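Local coordinates for outer membrane porin protein 32 (PDB 2FGQ) that forms anion-selective channels through the outer membrane as a homotrimeric porin, at residues Y104-A109 against K256-L261; G290-L295 against S320-Q325. All blocks are in the same frame, centred on the assembly; numbering follows the deposited sequence.

Contact 1. Residues Y104-A109 against K256-L261; sequences YDLFSA and KLQYAL. With SO4 (sulfate ion), chain F.
The constriction loop of the porin meets the inner barrel wall here: Leu-106 and Phe-107 lie against Lys-256 and Gln-258 of strand 253-264. Lys-256 carries much of the contact. Its CB sits 3.8 Å from Phe-107 CZ. CG is anti to the carbonyl carbon (chi1 -52°), and the chain is extended beyond it. CD passes over one ring face, offset toward the rim. At the end, NZ donates to Leu-106 O at 3.0 Å. The donor lies in the carbonyl plane, with a C=O...N angle of 155°. NZ also bonds sulfate O2 at 2.7 Å; this anion, probably from the crystallisation liquor, is held by Arg-329 as well. Gln-258 CB meets the ring at its edge, 3.8 Å from Phe-107 CE2. The ring and the Gln-258 amide are almost perpendicular, 85° apart. The end of Gln-258 lies close to Asp-105 OD1 and Leu-106 N.

Asp-105 shapes the loop. Both oxygens of its buried carboxylate accept from backbone N-H groups. An Asx turn forms as Phe-107 N donates to Asp-105 OD1 at 3.2 Å, from above the carboxylate plane. Ala-109 N reaches Asp-105 OD2 at 3.1 Å, and Phe-115 N is a further donor to that oxygen. A type I beta turn from Asp-105 to Ser-108 is closed by Ser-108 N to Asp-105 O at 3.1 Å. Just past the turn, Ala-109 touches the bound D-malate.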
ATOM      1  N   TYR A 104     -13.332  13.147  24.415  1.00 15.44           N
ATOM      2  CA  TYR A 104     -13.893  14.392  24.948  1.00 15.41           C
ATOM      3  C   TYR A 104     -13.847  15.575  23.965  1.00 15.24           C
ATOM      4  O   TYR A 104     -14.437  16.619  24.204  1.00 17.42           O
ATOM      5  CB  TYR A 104     -13.199  14.763  26.266  1.00 13.81           C
ATOM      6  CG  TYR A 104     -13.401  13.701  27.291  1.00 13.81           C
ATOM      7  CD1 TYR A 104     -14.615  13.585  27.941  1.00 14.77           C
ATOM      8  CD2 TYR A 104     -12.411  12.764  27.564  1.00 13.82           C
ATOM      9  CE1 TYR A 104     -14.840  12.580  28.815  1.00 14.74           C
ATOM     10  CE2 TYR A 104     -12.607  11.769  28.468  1.00 14.04           C
ATOM     11  CZ  TYR A 104     -13.840  11.655  29.095  1.00 15.39           C
ATOM     12  OH  TYR A 104     -14.060  10.640  30.014  1.00 15.38           O
ATOM     13  N   ASP A 105     -13.137  15.398  22.856  1.00 15.57           N
ATOM     14  CA  ASP A 105     -13.076  16.384  21.804  1.00 16.42           C
ATOM     15  C   ASP A 105     -14.304  16.234  20.910  1.00 17.19           C
ATOM     16  O   ASP A 105     -14.511  15.188  20.304  1.00 18.53           O
ATOM     17  CB  ASP A 105     -11.820  16.083  20.993  1.00 16.10           C
ATOM     18  CG  ASP A 105     -11.483  17.110  19.959  1.00 17.27           C
ATOM     19  OD1 ASP A 105     -12.204  18.083  19.696  1.00 17.61           O
ATOM     20  OD2 ASP A 105     -10.395  16.977  19.343  1.00 18.92           O
ATOM     21  N   LEU A 106     -15.108  17.279  20.805  1.00 17.08           N
ATOM     22  CA  LEU A 106     -16.330  17.192  20.022  1.00 18.26           C
ATOM     23  C   LEU A 106     -16.123  17.100  18.524  1.00 18.79           C
ATOM     24  O   LEU A 106     -17.051  16.727  17.792  1.00 19.04           O
ATOM     25  CB  LEU A 106     -17.195  18.394  20.350  1.00 18.86           C
ATOM     26  CG  LEU A 106     -18.215  18.278  21.483  1.00 26.15           C
ATOM     27  CD1 LEU A 106     -17.987  17.182  22.450  1.00 27.95           C
ATOM     28  CD2 LEU A 106     -18.352  19.616  22.114  1.00 29.05           C
ATOM     29  N   PHE A 107     -14.901  17.422  18.093  1.00 18.08           N
ATOM     30  CA  PHE A 107     -14.503  17.377  16.686  1.00 18.70           C
ATOM     31  C   PHE A 107     -13.629  16.171  16.412  1.00 21.69           C
ATOM     32  O   PHE A 107     -13.096  16.030  15.318  1.00 22.60           O
ATOM     33  CB  PHE A 107     -13.790  18.670  16.317  1.00 17.49           C
ATOM     34  CG  PHE A 107     -14.720  19.818  16.210  1.00 15.15           C
ATOM     35  CD1 PHE A 107     -15.423  20.028  15.034  1.00 15.35           C
ATOM     36  CD2 PHE A 107     -14.938  20.647  17.274  1.00 14.11           C
ATOM     37  CE1 PHE A 107     -16.290  21.086  14.944  1.00 16.36           C
ATOM     38  CE2 PHE A 107     -15.845  21.703  17.186  1.00 14.53           C
ATOM     39  CZ  PHE A 107     -16.513  21.910  16.033  1.00 15.53           C
ATOM     40  N   SER A 108     -13.507  15.303  17.405  1.00 23.04           N
ATOM     41  CA  SER A 108     -12.999  13.922  17.177  1.00 25.07           C
ATOM     42  C   SER A 108     -11.575  13.898  16.657  1.00 23.39           C
ATOM     43  O   SER A 108     -11.212  13.015  15.841  1.00 22.93           O
ATOM     44  CB  SER A 108     -13.896  13.164  16.212  1.00 26.03           C
ATOM     45  OG  SER A 108     -15.267  13.309  16.532  1.00 32.40           O
ATOM     46  N   ALA A 109     -10.770  14.832  17.137  1.00 21.67           N
ATOM     47  CA  ALA A 109      -9.353  14.863  16.889  1.00 21.78           C
ATOM     48  C   ALA A 109      -9.084  14.908  15.389  1.00 20.52           C
ATOM     49  O   ALA A 109      -8.038  14.473  14.950  1.00 21.40           O
ATOM     50  CB  ALA A 109      -8.631  13.637  17.538  1.00 23.10           C
ATOM     51  N   LYS A 256     -22.012  22.083  16.917  1.00 13.72           N
ATOM     52  CA  LYS A 256     -20.909  21.927  17.863  1.00 15.27           C
ATOM     53  C   LYS A 256     -20.128  23.225  17.989  1.00 14.58           C
ATOM     54  O   LYS A 256     -19.875  23.912  17.009  1.00 15.66           O
ATOM     55  CB  LYS A 256     -19.910  20.835  17.402  1.00 16.28           C
ATOM     56  CG  LYS A 256     -20.456  19.490  17.062  1.00 21.08           C
ATOM     57  CD  LYS A 256     -19.372  18.714  16.298  1.00 24.40           C
ATOM     58  CE  LYS A 256     -19.871  17.483  15.714  1.00 27.75           C
ATOM     59  NZ  LYS A 256     -18.698  16.690  15.244  1.00 27.18           N
ATOM     60  N   LEU A 257     -19.708  23.545  19.212  1.00 14.61           N
ATOM     61  CA  LEU A 257     -18.923  24.722  19.498  1.00 14.65           C
ATOM     62  C   LEU A 257     -17.845  24.349  20.511  1.00 13.90           C
ATOM     63  O   LEU A 257     -18.148  23.752  21.540  1.00 15.08           O
ATOM     64  CB  LEU A 257     -19.849  25.778  20.100  1.00 15.34           C
ATOM     65  CG  LEU A 257     -19.703  27.283  20.020  1.00 22.88           C
ATOM     66  CD1 LEU A 257     -20.077  28.056  21.314  1.00 24.03           C
ATOM     67  CD2 LEU A 257     -18.575  27.876  19.286  1.00 22.80           C
ATOM     68  N   GLN A 258     -16.600  24.703  20.214  1.00 12.77           N
ATOM     69  CA  GLN A 258     -15.498  24.355  21.100  1.00 13.28           C
ATOM     70  C   GLN A 258     -14.514  25.491  21.193  1.00 13.69           C
ATOM     71  O   GLN A 258     -14.190  26.132  20.193  1.00 14.48           O
ATOM     72  CB  GLN A 258     -14.807  23.108  20.588  1.00 15.11           C
ATOM     73  CG  GLN A 258     -13.918  22.418  21.603  1.00 16.78           C
ATOM     74  CD  GLN A 258     -13.589  20.982  21.155  1.00 18.92           C
ATOM     75  OE1 GLN A 258     -12.505  20.726  20.596  1.00 20.72           O
ATOM     76  NE2 GLN A 258     -14.504  20.066  21.401  1.00 17.53           N
ATOM     77  N   TYR A 259     -14.069  25.744  22.416  1.00 13.92           N
ATOM     78  CA  TYR A 259     -13.042  26.730  22.710  1.00 14.35           C
ATOM     79  C   TYR A 259     -11.823  26.025  23.267  1.00 13.84           C
ATOM     80  O   TYR A 259     -11.963  25.121  24.086  1.00 14.66           O
ATOM     81  CB  TYR A 259     -13.574  27.751  23.769  1.00 14.46           C
ATOM     82  CG  TYR A 259     -12.485  28.680  24.268  1.00 20.47           C
ATOM     83  CD1 TYR A 259     -12.124  29.805  23.559  1.00 26.68           C
ATOM     84  CD2 TYR A 259     -11.760  28.371  25.429  1.00 26.19           C
ATOM     85  CE1 TYR A 259     -11.079  30.625  23.995  1.00 29.40           C
ATOM     86  CE2 TYR A 259     -10.737  29.190  25.885  1.00 30.02           C
ATOM     87  CZ  TYR A 259     -10.395  30.310  25.156  1.00 29.85           C
ATOM     88  OH  TYR A 259      -9.369  31.130  25.591  1.00 35.39           O
ATOM     89  N   ALA A 260     -10.627  26.425  22.854  1.00 13.42           N
ATOM     90  CA  ALA A 260      -9.400  25.863  23.388  1.00 13.86           C
ATOM     91  C   ALA A 260      -8.357  26.957  23.600  1.00 13.83           C
ATOM     92  O   ALA A 260      -8.366  28.015  22.964  1.00 14.71           O
ATOM     93  CB  ALA A 260      -8.839  24.782  22.460  1.00 13.64           C
ATOM     94  N   LEU A 261      -7.487  26.690  24.556  1.00 13.66           N
ATOM     95  CA  LEU A 261      -6.372  27.553  24.870  1.00 14.30           C
ATOM     96  C   LEU A 261      -5.107  26.689  25.001  1.00 13.57           C
ATOM     97  O   LEU A 261      -5.126  25.657  25.687  1.00 13.72           O
ATOM     98  CB  LEU A 261      -6.674  28.250  26.209  1.00 15.03           C
ATOM     99  CG  LEU A 261      -5.621  29.220  26.767  1.00 20.25           C
ATOM    100  CD1 LEU A 261      -4.491  28.592  27.403  1.00 26.20           C
ATOM    101  CD2 LEU A 261      -5.142  30.220  25.813  1.00 24.99           C
TER
HETATM  102  S   SO4 F 600     -20.258  13.478  14.482  1.00 44.17           S
HETATM  103  O1  SO4 F 600     -21.404  13.252  13.590  1.00 40.63           O
HETATM  104  O2  SO4 F 600     -20.514  14.647  15.338  1.00 40.54           O
HETATM  105  O3  SO4 F 600     -20.102  12.304  15.350  1.00 44.39           O
HETATM  106  O4  SO4 F 600     -19.030  13.681  13.704  1.00 40.16           O

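Contact 2. Residues G290-L295 against S320-Q325; sequences GNLAFL and SQTGVQ
Phe-294 lies beside Thr-322 and Ser-320 on the outward-facing side of two neighbouring strands. From its CB, CG is set anti to the backbone N (chi1 -177°), and the end of the side chain comes nearer to the partner strand. CD1 comes first and meets Thr-322 OG1 at 3.5 Å. The hydroxyl oxygen lies at the ring edge, in its plane. CD1 is also 3.8 Å from Gln-321 O. CE1 then reaches Ser-320 CB. CZ, at the tip, is 3.7 Å from Ser-320 CB and has Ser-320 OG close by.

On the same face, Leu-292 CD1 packs on Val-324 CG2 at 3.9 Å. The opposite face holds Asn-291, Ala-293, Leu-295, Gln-321 and Gln-325. The amides of Asn-291 and Gln-325 approach with their planes 38° apart. Gln-325 OE1 accepts from Ile-112 N, which ties the strand to the constriction loop.

The backbones are joined by six hydrogen bonds, in reciprocal pairs at Asn-291 with Gln-325, Ala-293 with Gly-323, and Leu-295 with Gln-321. Ala-293 N to Gly-323 O, for example, is 2.9 Å with an N-H...O angle of 169°. Leu-292 with Val-324 and Phe-294 with Thr-322 are the non-hydrogen-bonded pairs between them. This is the antiparallel pairing of the last two strands of the 16-stranded porin barrel, and strand 320-331 closes the barrel by bonding to strand 4-17.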
ATOM      1  N   GLY A 290     -19.882  21.192   7.840  1.00 11.97           N
ATOM      2  CA  GLY A 290     -19.088  22.396   7.754  1.00 12.04           C
ATOM      3  C   GLY A 290     -18.438  22.729   9.069  1.00 11.91           C
ATOM      4  O   GLY A 290     -19.056  22.554  10.121  1.00 13.90           O
ATOM      5  N   ASN A 291     -17.191  23.165   8.991  1.00 11.41           N
ATOM      6  CA  ASN A 291     -16.414  23.626  10.127  1.00 12.95           C
ATOM      7  C   ASN A 291     -15.909  25.032   9.841  1.00 13.34           C
ATOM      8  O   ASN A 291     -15.458  25.303   8.718  1.00 12.66           O
ATOM      9  CB  ASN A 291     -15.185  22.739  10.317  1.00 12.38           C
ATOM     10  CG  ASN A 291     -15.510  21.316  10.607  1.00 13.90           C
ATOM     11  OD1 ASN A 291     -14.770  20.402  10.152  1.00 16.81           O
ATOM     12  ND2 ASN A 291     -16.500  21.090  11.417  1.00 11.63           N
ATOM     13  N   LEU A 292     -16.017  25.915  10.838  1.00 13.88           N
ATOM     14  CA  LEU A 292     -15.499  27.272  10.772  1.00 13.84           C
ATOM     15  C   LEU A 292     -14.645  27.474  11.997  1.00 13.78           C
ATOM     16  O   LEU A 292     -15.145  27.322  13.112  1.00 15.39           O
ATOM     17  CB  LEU A 292     -16.668  28.284  10.799  1.00 13.69           C
ATOM     18  CG  LEU A 292     -16.338  29.768  10.877  1.00 17.23           C
ATOM     19  CD1 LEU A 292     -15.503  30.245   9.706  1.00 19.41           C
ATOM     20  CD2 LEU A 292     -17.637  30.578  10.983  1.00 22.33           C
ATOM     21  N   ALA A 293     -13.404  27.877  11.820  1.00 12.90           N
ATOM     22  CA  ALA A 293     -12.515  28.043  12.968  1.00 14.18           C
ATOM     23  C   ALA A 293     -11.718  29.327  12.911  1.00 14.36           C
ATOM     24  O   ALA A 293     -11.392  29.863  11.851  1.00 15.05           O
ATOM     25  CB  ALA A 293     -11.580  26.893  13.041  1.00 15.33           C
ATOM     26  N   PHE A 294     -11.389  29.808  14.104  1.00 16.11           N
ATOM     27  CA  PHE A 294     -10.609  31.024  14.283  1.00 16.23           C
ATOM     28  C   PHE A 294      -9.559  30.718  15.324  1.00 16.23           C
ATOM     29  O   PHE A 294      -9.897  30.299  16.419  1.00 18.25           O
ATOM     30  CB  PHE A 294     -11.513  32.181  14.763  1.00 17.52           C
ATOM     31  CG  PHE A 294     -10.796  33.487  14.913  1.00 20.89           C
ATOM     32  CD1 PHE A 294     -10.323  34.161  13.801  1.00 24.18           C
ATOM     33  CD2 PHE A 294     -10.602  34.047  16.189  1.00 26.22           C
ATOM     34  CE1 PHE A 294      -9.653  35.388  13.943  1.00 27.24           C
ATOM     35  CE2 PHE A 294      -9.927  35.255  16.343  1.00 25.69           C
ATOM     36  CZ  PHE A 294      -9.472  35.938  15.215  1.00 26.30           C
ATOM     37  N   LEU A 295      -8.300  30.921  14.970  1.00 15.26           N
ATOM     38  CA  LEU A 295      -7.170  30.637  15.810  1.00 14.92           C
ATOM     39  C   LEU A 295      -6.375  31.934  15.977  1.00 15.83           C
ATOM     40  O   LEU A 295      -5.857  32.491  15.029  1.00 16.40           O
ATOM     41  CB  LEU A 295      -6.295  29.560  15.184  1.00 14.95           C
ATOM     42  CG  LEU A 295      -5.053  29.002  15.861  1.00 17.52           C
ATOM     43  CD1 LEU A 295      -5.360  28.436  17.222  1.00 20.24           C
ATOM     44  CD2 LEU A 295      -4.358  27.921  14.981  1.00 18.12           C
ATOM     45  N   SER A 320      -3.567  35.856  13.593  1.00 17.14           N
ATOM     46  CA  SER A 320      -4.805  35.134  13.713  1.00 17.48           C
ATOM     47  C   SER A 320      -5.060  34.502  12.351  1.00 17.37           C
ATOM     48  O   SER A 320      -4.760  35.096  11.315  1.00 20.63           O
ATOM     49  CB  SER A 320      -5.952  36.083  14.041  1.00 18.42           C
ATOM     50  OG  SER A 320      -5.777  36.652  15.336  1.00 23.79           O
ATOM     51  N   GLN A 321      -5.652  33.323  12.353  1.00 15.51           N
ATOM     52  CA  GLN A 321      -5.981  32.603  11.128  1.00 14.15           C
ATOM     53  C   GLN A 321      -7.433  32.130  11.189  1.00 14.23           C
ATOM     54  O   GLN A 321      -7.921  31.680  12.212  1.00 14.64           O
ATOM     55  CB  GLN A 321      -5.056  31.416  11.014  1.00 14.90           C
ATOM     56  CG  GLN A 321      -5.051  30.708   9.669  1.00 14.08           C
ATOM     57  CD  GLN A 321      -4.390  29.316   9.749  1.00 14.12           C
ATOM     58  OE1 GLN A 321      -3.691  28.868   8.810  1.00 18.48           O
ATOM     59  NE2 GLN A 321      -4.619  28.645  10.854  1.00 12.06           N
ATOM     60  N   THR A 322      -8.123  32.248  10.064  1.00 14.21           N
ATOM     61  CA  THR A 322      -9.462  31.751   9.913  1.00 14.54           C
ATOM     62  C   THR A 322      -9.452  30.615   8.914  1.00 14.41           C
ATOM     63  O   THR A 322      -8.784  30.688   7.890  1.00 15.37           O
ATOM     64  CB  THR A 322     -10.368  32.888   9.409  1.00 16.03           C
ATOM     65  OG1 THR A 322     -10.301  33.980  10.338  1.00 19.70           O
ATOM     66  CG2 THR A 322     -11.827  32.486   9.401  1.00 19.15           C
ATOM     67  N   GLY A 323     -10.240  29.600   9.196  1.00 13.36           N
ATOM     68  CA  GLY A 323     -10.366  28.465   8.291  1.00 13.05           C
ATOM     69  C   GLY A 323     -11.779  27.972   8.173  1.00 12.74           C
ATOM     70  O   GLY A 323     -12.612  28.146   9.067  1.00 12.96           O
ATOM     71  N   VAL A 324     -12.051  27.352   7.035  1.00 13.22           N
ATOM     72  CA  VAL A 324     -13.360  26.801   6.724  1.00 13.75           C
ATOM     73  C   VAL A 324     -13.135  25.446   6.033  1.00 12.69           C
ATOM     74  O   VAL A 324     -12.226  25.308   5.198  1.00 13.47           O
ATOM     75  CB  VAL A 324     -14.133  27.717   5.714  1.00 15.43           C
ATOM     76  CG1 VAL A 324     -15.534  27.172   5.478  1.00 18.16           C
ATOM     77  CG2 VAL A 324     -14.167  29.109   6.202  1.00 19.32           C
ATOM     78  N   GLN A 325     -14.003  24.483   6.333  1.00 12.54           N
ATOM     79  CA  GLN A 325     -14.036  23.179   5.631  1.00 12.41           C
ATOM     80  C   GLN A 325     -15.494  22.859   5.400  1.00 13.03           C
ATOM     81  O   GLN A 325     -16.317  22.980   6.325  1.00 14.30           O
ATOM     82  CB  GLN A 325     -13.488  22.034   6.493  1.00 14.39           C
ATOM     83  CG  GLN A 325     -12.060  21.986   6.687  1.00 17.08           C
ATOM     84  CD  GLN A 325     -11.629  20.841   7.587  1.00 15.04           C
ATOM     85  OE1 GLN A 325     -12.225  20.647   8.648  1.00 15.03           O
ATOM     86  NE2 GLN A 325     -10.583  20.125   7.194  1.00 13.08           N
TER

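Overall arrangement
Contact 1 closes along the chain before contact 2 opens. Their centres are 13 Å apart, on the same side of the chain's centre. Both use the same antiparallel barrel. Strand 269-281 lies between strand 253-264 of contact 1 and strand 286-297 of contact 2. It bonds to both. Contact 1 joins a loop inside the barrel to the wall, while contact 2 joins two wall strands. They meet where Phe-107 packs against the side chain of Asn-291. The loop therefore rests on more than one strand of the wall. These anchors are consistent with a constriction loop held in place within the anion channel, beside the malate pocket.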